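Local coordinates for ATP/GTP-binding site-containing protein A (Brucella abortus, PDB 6NTR), which functions in the periplasm to maintain cell envelope integrity and is a determinant of virulence, at residues A10-T15 against G233-L238; Y207-K212 against R220-D225; N47-T52 against D65-T70. All blocks are in the same frame, centred on the assembly; numbering follows the deposited sequence.

Contact 1: A10-T15 against G233-L238; sequences AIYDLT and GKLVKL. With EDO (1,2-ethanediol), chain G.
A classic beta bulge interrupts the antiparallel pairing of residues 10-15 with 233-238, where the first and last strands of the beta-barrel-like fold meet. V236 and K237 both face I11. I11 N donates to K237 O over 3.1 Å in a nearly straight bond that lies in the carbonyl plane. I11 O then takes V236 N at 2.8 Å, almost along its C=O axis, and a weak, bent bond from K237 N. V236 holds the first bulge position, with a psi of -6° that kinks its strand. Its CG2 sits in the crowded place between the backbone N and the carbonyl carbon, 3.2 Å from I11 O. Beyond the bulge the regular pattern returns: D13 N and K234 O bond at 2.9 Å, and K234 N donates in return to D13 O.

A10, Y12, L235 and L238 lie on one face of the sheet, I11, D13, K234 and K237 on the other. With CG anti to the backbone N (chi1 -163°) and chi2 at 86°, L235 puts CD1 over one face of the Y12 ring. The same methyl makes an apolar contact with A10, A10 CB lying 3.4 Å from L235 CD1. At the bulge V236 crosses I11 at about a right angle, I11 CG2 lying 3.9 Å from V236 CG2. L235 N turns to E175 of helix 174-179 instead of to residues 10-15. Strand 25-39 continues the sheet beyond residues 10-15, bonding to A10, Y12 and L14.

Y12 OH bonds to T219 O. O1 of an ethanediol, probably from the crystallisation liquor, lies at the ring edge in its plane and donates to Y12 OH over a very short 2.4 Å.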
loop_
_atom_site.group_PDB
_atom_site.type_symbol
_atom_site.label_atom_id
_atom_site.label_comp_id
_atom_site.label_asym_id
_atom_site.label_seq_id
_atom_site.Cartn_x
_atom_site.Cartn_y
_atom_site.Cartn_z
ATOM N N ALA A 10 12.893 2.138 0.834
ATOM C CA ALA A 10 12.554 2.373 2.223
ATOM C C ALA A 10 12.301 1.038 2.899
ATOM O O ALA A 10 11.532 0.213 2.401
ATOM C CB ALA A 10 11.333 3.261 2.314
ATOM N N ILE A 11 12.962 0.824 4.023
ATOM C CA ILE A 11 12.847 -0.416 4.768
ATOM C C ILE A 11 12.137 -0.097 6.061
ATOM O O ILE A 11 12.583 0.767 6.825
ATOM C CB ILE A 11 14.212 -1.030 5.074
ATOM C CG1 ILE A 11 14.988 -1.272 3.796
ATOM C CG2 ILE A 11 14.017 -2.315 5.801
ATOM C CD1 ILE A 11 16.395 -1.679 4.078
ATOM N N TYR A 12 11.055 -0.814 6.319
ATOM C CA TYR A 12 10.260 -0.624 7.515
ATOM C C TYR A 12 10.390 -1.862 8.379
ATOM O O TYR A 12 10.465 -2.977 7.863
ATOM C CB TYR A 12 8.790 -0.380 7.170
ATOM C CG TYR A 12 8.524 0.815 6.290
ATOM C CD1 TYR A 12 8.500 0.688 4.914
ATOM C CD2 TYR A 12 8.266 2.061 6.835
ATOM C CE1 TYR A 12 8.247 1.771 4.112
ATOM C CE2 TYR A 12 8.011 3.146 6.035
ATOM C CZ TYR A 12 8.005 2.994 4.670
ATOM O OH TYR A 12 7.751 4.045 3.825
ATOM N N ASP A 13 10.432 -1.658 9.681
ATOM C CA ASP A 13 10.407 -2.745 10.642
ATOM C C ASP A 13 9.001 -2.901 11.208
ATOM O O ASP A 13 8.401 -1.930 11.677
ATOM C CB ASP A 13 11.406 -2.503 11.764
ATOM C CG ASP A 13 11.307 -3.532 12.832
ATOM O OD1 ASP A 13 11.766 -4.664 12.583
ATOM O OD2 ASP A 13 10.747 -3.218 13.903
ATOM N N LEU A 14 8.472 -4.107 11.074
ATOM C CA LEU A 14 7.125 -4.439 11.485
ATOM C C LEU A 14 7.030 -5.006 12.881
ATOM O O LEU A 14 7.838 -5.824 13.288
ATOM C CB LEU A 14 6.498 -5.420 10.503
ATOM C CG LEU A 14 6.569 -5.115 9.009
ATOM C CD1 LEU A 14 5.731 -6.120 8.241
ATOM C CD2 LEU A 14 6.098 -3.702 8.720
ATOM N N THR A 15 6.018 -4.545 13.603
ATOM C CA THR A 15 5.765 -4.965 14.965
ATOM C C THR A 15 4.276 -5.153 15.177
ATOM O O THR A 15 3.475 -4.661 14.409
ATOM C CB THR A 15 6.318 -3.947 15.956
ATOM O OG1 THR A 15 6.239 -2.642 15.383
ATOM C CG2 THR A 15 7.760 -4.245 16.248
ATOM N N GLY A 233 4.437 -0.117 11.346
ATOM C CA GLY A 233 5.560 -0.115 10.444
ATOM C C GLY A 233 6.381 1.121 10.668
ATOM O O GLY A 233 5.925 2.213 10.418
ATOM N N LYS A 234 7.613 0.952 11.099
ATOM C CA LYS A 234 8.463 2.097 11.338
ATOM C C LYS A 234 9.640 2.107 10.374
ATOM O O LYS A 234 10.347 1.132 10.259
ATOM C CB LYS A 234 8.956 2.109 12.783
ATOM C CG LYS A 234 7.872 2.245 13.831
ATOM C CD LYS A 234 7.182 3.586 13.726
ATOM C CE LYS A 234 6.511 3.971 15.021
ATOM N NZ LYS A 234 7.311 5.009 15.703
ATOM N N LEU A 235 9.839 3.223 9.692
ATOM C CA LEU A 235 10.920 3.342 8.750
ATOM C C LEU A 235 12.228 3.252 9.483
ATOM O O LEU A 235 12.441 3.938 10.462
ATOM C CB LEU A 235 10.832 4.671 8.016
ATOM C CG LEU A 235 11.619 4.852 6.727
ATOM C CD1 LEU A 235 10.842 4.353 5.532
ATOM C CD2 LEU A 235 11.956 6.306 6.542
ATOM N N VAL A 236 13.119 2.410 8.983
ATOM C CA VAL A 236 14.424 2.232 9.606
ATOM C C VAL A 236 15.577 2.549 8.670
ATOM O O VAL A 236 16.728 2.567 9.124
ATOM C CB VAL A 236 14.594 0.813 10.191
ATOM C CG1 VAL A 236 13.518 0.548 11.215
ATOM C CG2 VAL A 236 14.601 -0.249 9.104
ATOM N N LYS A 237 15.326 2.815 7.392
ATOM C CA LYS A 237 16.399 3.185 6.482
ATOM C C LYS A 237 15.797 3.756 5.213
ATOM O O LYS A 237 14.832 3.202 4.676
ATOM C CB LYS A 237 17.270 1.978 6.155
ATOM C CG LYS A 237 18.526 2.274 5.358
ATOM C CD LYS A 237 19.352 0.997 5.195
ATOM C CE LYS A 237 20.642 1.258 4.458
ATOM N NZ LYS A 237 20.353 1.785 3.100
ATOM N N LEU A 238 16.362 4.847 4.713
ATOM C CA LEU A 238 15.801 5.537 3.563
ATOM C C LEU A 238 16.923 5.887 2.607
ATOM O O LEU A 238 17.889 6.557 2.996
ATOM C CB LEU A 238 15.048 6.794 3.991
ATOM C CG LEU A 238 14.529 7.583 2.808
ATOM C CD1 LEU A 238 13.392 6.813 2.185
ATOM C CD2 LEU A 238 14.094 8.958 3.251
HETATM C C1 EDO G . 6.742 5.474 0.712
HETATM O O1 EDO G . 7.662 5.184 1.771
HETATM C C2 EDO G . 5.593 4.492 0.771
HETATM O O2 EDO G . 4.652 4.893 -0.223
#

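Contact 2: Y207-K212 against R220-D225. Unlike the reference sequence in segment 220-225: M222 (reference Leu).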
loop_
_atom_site.group_PDB
_atom_site.type_symbol
_atom_site.label_atom_id
_atom_site.label_comp_id
_atom_site.label_asym_id
_atom_site.label_seq_id
_atom_site.Cartn_x
_atom_site.Cartn_y
_atom_site.Cartn_z
ATOM N N TYR A 207 -10.120 -2.862 5.517
ATOM C CA TYR A 207 -8.750 -2.635 5.937
ATOM C C TYR A 207 -8.583 -1.134 6.111
ATOM O O TYR A 207 -9.226 -0.345 5.421
ATOM C CB TYR A 207 -7.770 -3.231 4.908
ATOM C CG TYR A 207 -6.387 -2.620 4.814
ATOM C CD1 TYR A 207 -5.347 -3.072 5.618
ATOM C CD2 TYR A 207 -6.100 -1.651 3.874
ATOM C CE1 TYR A 207 -4.066 -2.531 5.511
ATOM C CE2 TYR A 207 -4.832 -1.106 3.766
ATOM C CZ TYR A 207 -3.827 -1.544 4.581
ATOM O OH TYR A 207 -2.580 -0.988 4.451
ATOM N N ARG A 208 -7.741 -0.745 7.054
ATOM C CA ARG A 208 -7.534 0.663 7.338
ATOM C C ARG A 208 -6.075 0.904 7.686
ATOM O O ARG A 208 -5.511 0.172 8.504
ATOM C CB ARG A 208 -8.419 1.107 8.493
ATOM C CG ARG A 208 -8.310 2.575 8.792
ATOM C CD ARG A 208 -9.504 3.048 9.580
ATOM N NE ARG A 208 -9.506 2.514 10.933
ATOM C CZ ARG A 208 -8.599 2.804 11.858
ATOM N NH1 ARG A 208 -7.612 3.655 11.608
ATOM N NH2 ARG A 208 -8.692 2.246 13.049
ATOM N N ILE A 209 -5.501 1.937 7.102
ATOM C CA ILE A 209 -4.131 2.293 7.357
ATOM C C ILE A 209 -3.936 3.760 7.681
ATOM O O ILE A 209 -4.459 4.608 7.013
ATOM C CB ILE A 209 -3.230 1.926 6.157
ATOM C CG1 ILE A 209 -1.780 2.207 6.486
ATOM C CG2 ILE A 209 -3.589 2.723 4.932
ATOM C CD1 ILE A 209 -0.807 1.788 5.409
ATOM N N ASN A 210 -3.138 4.030 8.691
ATOM C CA ASN A 210 -2.813 5.373 9.074
ATOM C C ASN A 210 -1.347 5.601 8.799
ATOM O O ASN A 210 -0.537 4.804 9.180
ATOM C CB ASN A 210 -3.049 5.577 10.561
ATOM C CG ASN A 210 -4.468 5.324 10.957
ATOM O OD1 ASN A 210 -4.899 4.195 11.081
ATOM N ND2 ASN A 210 -5.205 6.388 11.165
ATOM N N PHE A 211 -1.000 6.694 8.151
ATOM C CA PHE A 211 0.386 6.977 7.879
ATOM C C PHE A 211 0.685 8.458 7.833
ATOM O O PHE A 211 -0.200 9.250 7.674
ATOM C CB PHE A 211 0.828 6.298 6.563
ATOM C CG PHE A 211 0.079 6.749 5.349
ATOM C CD1 PHE A 211 -1.096 6.154 4.989
ATOM C CD2 PHE A 211 0.559 7.760 4.568
ATOM C CE1 PHE A 211 -1.781 6.567 3.884
ATOM C CE2 PHE A 211 -0.127 8.178 3.466
ATOM C CZ PHE A 211 -1.296 7.579 3.125
ATOM N N LYS A 212 1.955 8.804 7.954
ATOM C CA LYS A 212 2.419 10.174 7.857
ATOM C C LYS A 212 3.010 10.289 6.460
ATOM O O LYS A 212 3.904 9.552 6.113
ATOM C CB LYS A 212 3.485 10.448 8.899
ATOM C CG LYS A 212 2.946 10.622 10.302
ATOM C CD LYS A 212 4.067 10.739 11.310
ATOM C CE LYS A 212 3.582 11.251 12.655
ATOM N NZ LYS A 212 2.170 10.895 12.939
ATOM N N ARG A 220 5.846 7.165 6.331
ATOM C CA ARG A 220 6.478 6.565 7.496
ATOM C C ARG A 220 5.417 6.366 8.560
ATOM O O ARG A 220 4.233 6.599 8.323
ATOM C CB ARG A 220 7.622 7.429 8.008
ATOM C CG ARG A 220 7.208 8.812 8.446
ATOM C CD ARG A 220 8.424 9.560 8.944
ATOM N NE ARG A 220 8.144 10.929 9.349
ATOM C CZ ARG A 220 7.741 11.276 10.566
ATOM N NH1 ARG A 220 7.560 10.351 11.502
ATOM N NH2 ARG A 220 7.527 12.553 10.849
ATOM N N ASP A 221 5.812 5.899 9.728
ATOM C CA ASP A 221 4.904 5.774 10.861
ATOM C C ASP A 221 3.626 5.070 10.510
ATOM O O ASP A 221 2.566 5.511 10.871
ATOM C CB ASP A 221 4.590 7.145 11.459
ATOM C CG ASP A 221 4.209 7.083 12.922
ATOM O OD1 ASP A 221 3.741 6.047 13.398
ATOM O OD2 ASP A 221 4.374 8.094 13.600
HETATM N N MSE A 222 3.721 3.991 9.776
HETATM C CA MSE A 222 2.557 3.256 9.362
HETATM C C MSE A 222 1.917 2.449 10.418
HETATM O O MSE A 222 2.569 2.030 11.361
HETATM C CB MSE A 222 2.894 2.256 8.276
HETATM C CG MSE A 222 4.342 2.330 7.842
HETATM SE SE MSE A 222 4.181 2.421 5.932
HETATM C CE MSE A 222 3.170 0.768 5.714
ATOM N N THR A 223 0.616 2.301 10.315
ATOM C CA THR A 223 -0.119 1.442 11.193
ATOM C C THR A 223 -1.159 0.805 10.310
ATOM O O THR A 223 -1.873 1.484 9.622
ATOM C CB THR A 223 -0.783 2.208 12.339
ATOM O OG1 THR A 223 0.220 2.677 13.232
ATOM C CG2 THR A 223 -1.712 1.314 13.089
HETATM N N MSE A 224 -1.263 -0.508 10.351
HETATM C CA MSE A 224 -2.222 -1.175 9.526
HETATM C C MSE A 224 -3.207 -1.887 10.370
HETATM O O MSE A 224 -2.820 -2.774 11.115
HETATM C CB MSE A 224 -1.452 -2.111 8.612
HETATM C CG MSE A 224 -0.546 -1.222 7.793
HETATM SE SE MSE A 224 1.094 -2.092 7.209
HETATM C CE MSE A 224 0.213 -3.086 5.777
ATOM N N ASP A 225 -4.478 -1.545 10.241
ATOM C CA ASP A 225 -5.519 -2.178 11.004
ATOM C C ASP A 225 -6.153 -3.166 10.071
ATOM O O ASP A 225 -6.733 -2.802 9.077
ATOM C CB ASP A 225 -6.544 -1.135 11.449
ATOM C CG ASP A 225 -7.330 -1.546 12.676
ATOM O OD1 ASP A 225 -8.041 -2.548 12.624
ATOM O OD2 ASP A 225 -7.262 -0.846 13.692
#
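I209 reaches along the selenomethionines of the facing strand. Its CG1 is anti to the backbone N (chi1 -176°), which brings CD1 3.8 Å from M224 CG. The same CD1 lies 4.1 Å from CE of M222, a leucine in the reference sequence. M224 bends at chi3, and its CE comes 3.7 Å from Y207 OH as the two side chains cross obliquely. Residues 207-212 and 220-225 form an antiparallel beta hairpin, with a beta bulge between the N210-T223 and K212-R220 pairs. D221 has positive phi, and the chain turns a corner there.

R208 and D225 run side by side on the other face. R208 bends at chi3, and D225 CB lies over one face of its guanidinium. R208 NH2 and D225 OD2 are 3.5 Å apart, but the oxygen is well out of plane, so the attraction is between charges alone. D225 OD1 pairs with R18. R220 leaves its backbone in the crowded position (chi1 61°) and then runs extended. K212 CD rides over its guanidinium, 3.5 Å from R220 NH1. That NH1 pairs with D173 and E175, while R220 NE bonds to Y214. K212 bends at chi4 and makes a long salt bridge, K212 NZ to D221 OD2, 3.6 Å.

Contact 3: N47-T52 against D65-T70; sequences NFRFVT and DQQTTT. With EDO (1,2-ethanediol), chain F.
The beta hairpin of strands 43-56 and 62-72 supplies this contact, a regular antiparallel pairing at the protein surface. Two hydrogen-bonded pairs, F48 with T68 and F50 with Q66, each exchange two backbone bonds. F50 N to Q66 O is the shortest of the four at 2.7 Å.

On the face of R49, D65 and Q67, a salt bridge runs diagonally between the strands. R49 has CG anti to its backbone N (chi1 -175°) and stays extended to NE. NE and NH2 of R49 both point at D65 OD2. R49 NE meets the syn lone pair of D65 OD2 at 2.5 Å. R49 NH2 comes to D65 OD2 at 2.6 Å, nearly along the C-O axis. The guanidinium and carboxylate are only 14° from coplanar. R49 CG also lies alongside Q67, 3.6 Å from Q67 CG.

On the other face F48 takes the crowded chi1 position (83°) and lays its ring over T68. T68 OG1 sits above the ring centre, 3.0 Å from F48 CE2, and T68 CB makes a CH-pi contact with the same face.

An ethanediol, probably from the crystallisation liquor, bridges N47 and Q67. Its EDO O1 accepts a very short bond from N47 ND2, 2.4 Å, and donates to T68 O. Hydrogen-bonded pairs F48-T68 and F50-Q66, alternating with non-hydrogen-bonded pairs such as R49-Q67, mark a regular antiparallel beta hairpin.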
loop_
_atom_site.group_PDB
_atom_site.type_symbol
_atom_site.label_atom_id
_atom_site.label_comp_id
_atom_site.label_asym_id
_atom_site.label_seq_id
_atom_site.Cartn_x
_atom_site.Cartn_y
_atom_site.Cartn_z
ATOM N N ASN A 47 8.515 -2.035 -6.556
ATOM C CA ASN A 47 8.942 -3.312 -6.047
ATOM C C ASN A 47 8.734 -3.343 -4.544
ATOM O O ASN A 47 9.258 -2.515 -3.852
ATOM C CB ASN A 47 10.444 -3.446 -6.268
ATOM C CG ASN A 47 10.789 -4.255 -7.476
ATOM O OD1 ASN A 47 11.278 -3.712 -8.459
ATOM N ND2 ASN A 47 10.566 -5.564 -7.410
ATOM N N PHE A 48 7.954 -4.280 -4.035
ATOM C CA PHE A 48 7.850 -4.411 -2.589
ATOM C C PHE A 48 7.700 -5.831 -2.072
ATOM O O PHE A 48 7.156 -6.671 -2.741
ATOM C CB PHE A 48 6.799 -3.449 -1.991
ATOM C CG PHE A 48 5.381 -3.941 -2.042
ATOM C CD1 PHE A 48 4.952 -4.931 -1.222
ATOM C CD2 PHE A 48 4.471 -3.345 -2.867
ATOM C CE1 PHE A 48 3.648 -5.362 -1.250
ATOM C CE2 PHE A 48 3.167 -3.764 -2.911
ATOM C CZ PHE A 48 2.754 -4.781 -2.099
ATOM N N ARG A 49 8.227 -6.071 -0.880
ATOM C CA ARG A 49 8.219 -7.366 -0.229
ATOM C C ARG A 49 7.677 -7.189 1.182
ATOM O O ARG A 49 8.115 -6.307 1.921
ATOM C CB ARG A 49 9.629 -7.958 -0.185
ATOM C CG ARG A 49 9.693 -9.368 0.374
ATOM C CD ARG A 49 11.107 -9.924 0.312
ATOM N NE ARG A 49 11.256 -11.131 1.120
ATOM C CZ ARG A 49 12.384 -11.489 1.726
ATOM N NH1 ARG A 49 13.467 -10.732 1.619
ATOM N NH2 ARG A 49 12.429 -12.605 2.440
ATOM N N PHE A 50 6.722 -8.032 1.550
ATOM C CA PHE A 50 6.114 -7.984 2.865
ATOM C C PHE A 50 6.301 -9.274 3.661
ATOM O O PHE A 50 5.640 -10.240 3.409
ATOM C CB PHE A 50 4.622 -7.747 2.624
ATOM C CG PHE A 50 3.888 -7.191 3.786
ATOM C CD1 PHE A 50 4.072 -5.889 4.172
ATOM C CD2 PHE A 50 2.986 -7.966 4.472
ATOM C CE1 PHE A 50 3.388 -5.373 5.244
ATOM C CE2 PHE A 50 2.294 -7.460 5.549
ATOM C CZ PHE A 50 2.498 -6.162 5.935
ATOM N N VAL A 51 7.159 -9.254 4.664
ATOM C CA VAL A 51 7.426 -10.428 5.481
ATOM C C VAL A 51 6.975 -10.287 6.928
ATOM O O VAL A 51 7.363 -9.371 7.609
ATOM C CB VAL A 51 8.924 -10.739 5.492
ATOM C CG1 VAL A 51 9.184 -12.051 6.190
ATOM C CG2 VAL A 51 9.461 -10.771 4.085
ATOM N N THR A 52 6.177 -11.234 7.387
ATOM C CA THR A 52 5.630 -11.215 8.741
ATOM C C THR A 52 5.888 -12.547 9.419
ATOM O O THR A 52 5.416 -13.580 8.949
ATOM C CB THR A 52 4.122 -10.939 8.753
ATOM O OG1 THR A 52 3.435 -11.923 7.968
ATOM C CG2 THR A 52 3.818 -9.548 8.240
ATOM N N ASP A 65 5.741 -14.362 3.168
ATOM C CA ASP A 65 6.557 -13.453 2.380
ATOM C C ASP A 65 5.785 -13.125 1.126
ATOM O O ASP A 65 5.627 -13.962 0.257
ATOM C CB ASP A 65 7.893 -14.132 2.038
ATOM C CG ASP A 65 8.869 -13.219 1.359
ATOM O OD1 ASP A 65 8.442 -12.439 0.531
ATOM O OD2 ASP A 65 10.068 -13.275 1.640
ATOM N N GLN A 66 5.316 -11.894 1.037
ATOM C CA GLN A 66 4.564 -11.444 -0.101
ATOM C C GLN A 66 5.523 -10.620 -0.930
ATOM O O GLN A 66 6.161 -9.734 -0.414
ATOM C CB GLN A 66 3.370 -10.620 0.363
ATOM C CG GLN A 66 2.026 -11.038 -0.210
ATOM C CD GLN A 66 0.881 -10.988 0.795
ATOM O OE1 GLN A 66 1.049 -10.566 1.921
ATOM N NE2 GLN A 66 -0.285 -11.427 0.375
ATOM N N GLN A 67 5.661 -10.954 -2.204
ATOM C CA GLN A 67 6.559 -10.247 -3.100
ATOM C C GLN A 67 5.758 -9.783 -4.269
ATOM O O GLN A 67 5.027 -10.547 -4.851
ATOM C CB GLN A 67 7.694 -11.149 -3.571
ATOM C CG GLN A 67 8.926 -11.077 -2.707
ATOM C CD GLN A 67 9.907 -12.202 -2.945
ATOM O OE1 GLN A 67 9.578 -13.343 -2.759
ATOM N NE2 GLN A 67 11.090 -11.878 -3.392
ATOM N N THR A 68 5.886 -8.519 -4.612
ATOM C CA THR A 68 5.110 -7.979 -5.698
ATOM C C THR A 68 5.881 -6.987 -6.505
ATOM O O THR A 68 6.788 -6.365 -6.025
ATOM C CB THR A 68 3.856 -7.252 -5.172
ATOM O OG1 THR A 68 4.246 -6.025 -4.574
ATOM C CG2 THR A 68 3.159 -8.061 -4.153
ATOM N N THR A 69 5.510 -6.859 -7.761
ATOM C CA THR A 69 6.135 -5.905 -8.635
ATOM C C THR A 69 5.055 -5.314 -9.479
ATOM O O THR A 69 4.201 -6.021 -9.939
ATOM C CB THR A 69 7.182 -6.577 -9.559
ATOM O OG1 THR A 69 8.053 -7.378 -8.776
ATOM C CG2 THR A 69 8.008 -5.563 -10.229
ATOM N N THR A 70 5.087 -4.009 -9.671
ATOM C CA THR A 70 4.118 -3.376 -10.564
ATOM C C THR A 70 4.797 -2.374 -11.483
ATOM O O THR A 70 5.907 -1.908 -11.223
ATOM C CB THR A 70 2.982 -2.651 -9.808
ATOM O OG1 THR A 70 3.460 -1.391 -9.313
ATOM C CG2 THR A 70 2.448 -3.502 -8.663
HETATM C C1 EDO F . 9.771 -7.944 -4.713
HETATM O O1 EDO F . 9.860 -7.377 -6.024
HETATM C C2 EDO F . 11.014 -7.549 -3.926
HETATM O O2 EDO F . 11.815 -8.704 -3.637
#

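Overall arrangement
All three contacts are antiparallel strand pairings of the beta-barrel-like fold. Contact 3 closes early in the chain and contact 2 late. Contact 1 brings the two ends together and spans both. Contacts 1 and 2 have centres about 12 Å apart and are neighbours: strand 229-240 follows strand 222-225, and G233 N probably bonds to M222 O. Strand 25-39 lies between contact 1 and contact 3, whose centres are about 14 Å apart; L14 packs on F50 and T52. Contacts 2 and 3 are farther apart, about 17 Å between centres, yet M224 CE reaches F50 CZ. The strands therefore curve round so that side chains of sequence-distant hairpins meet.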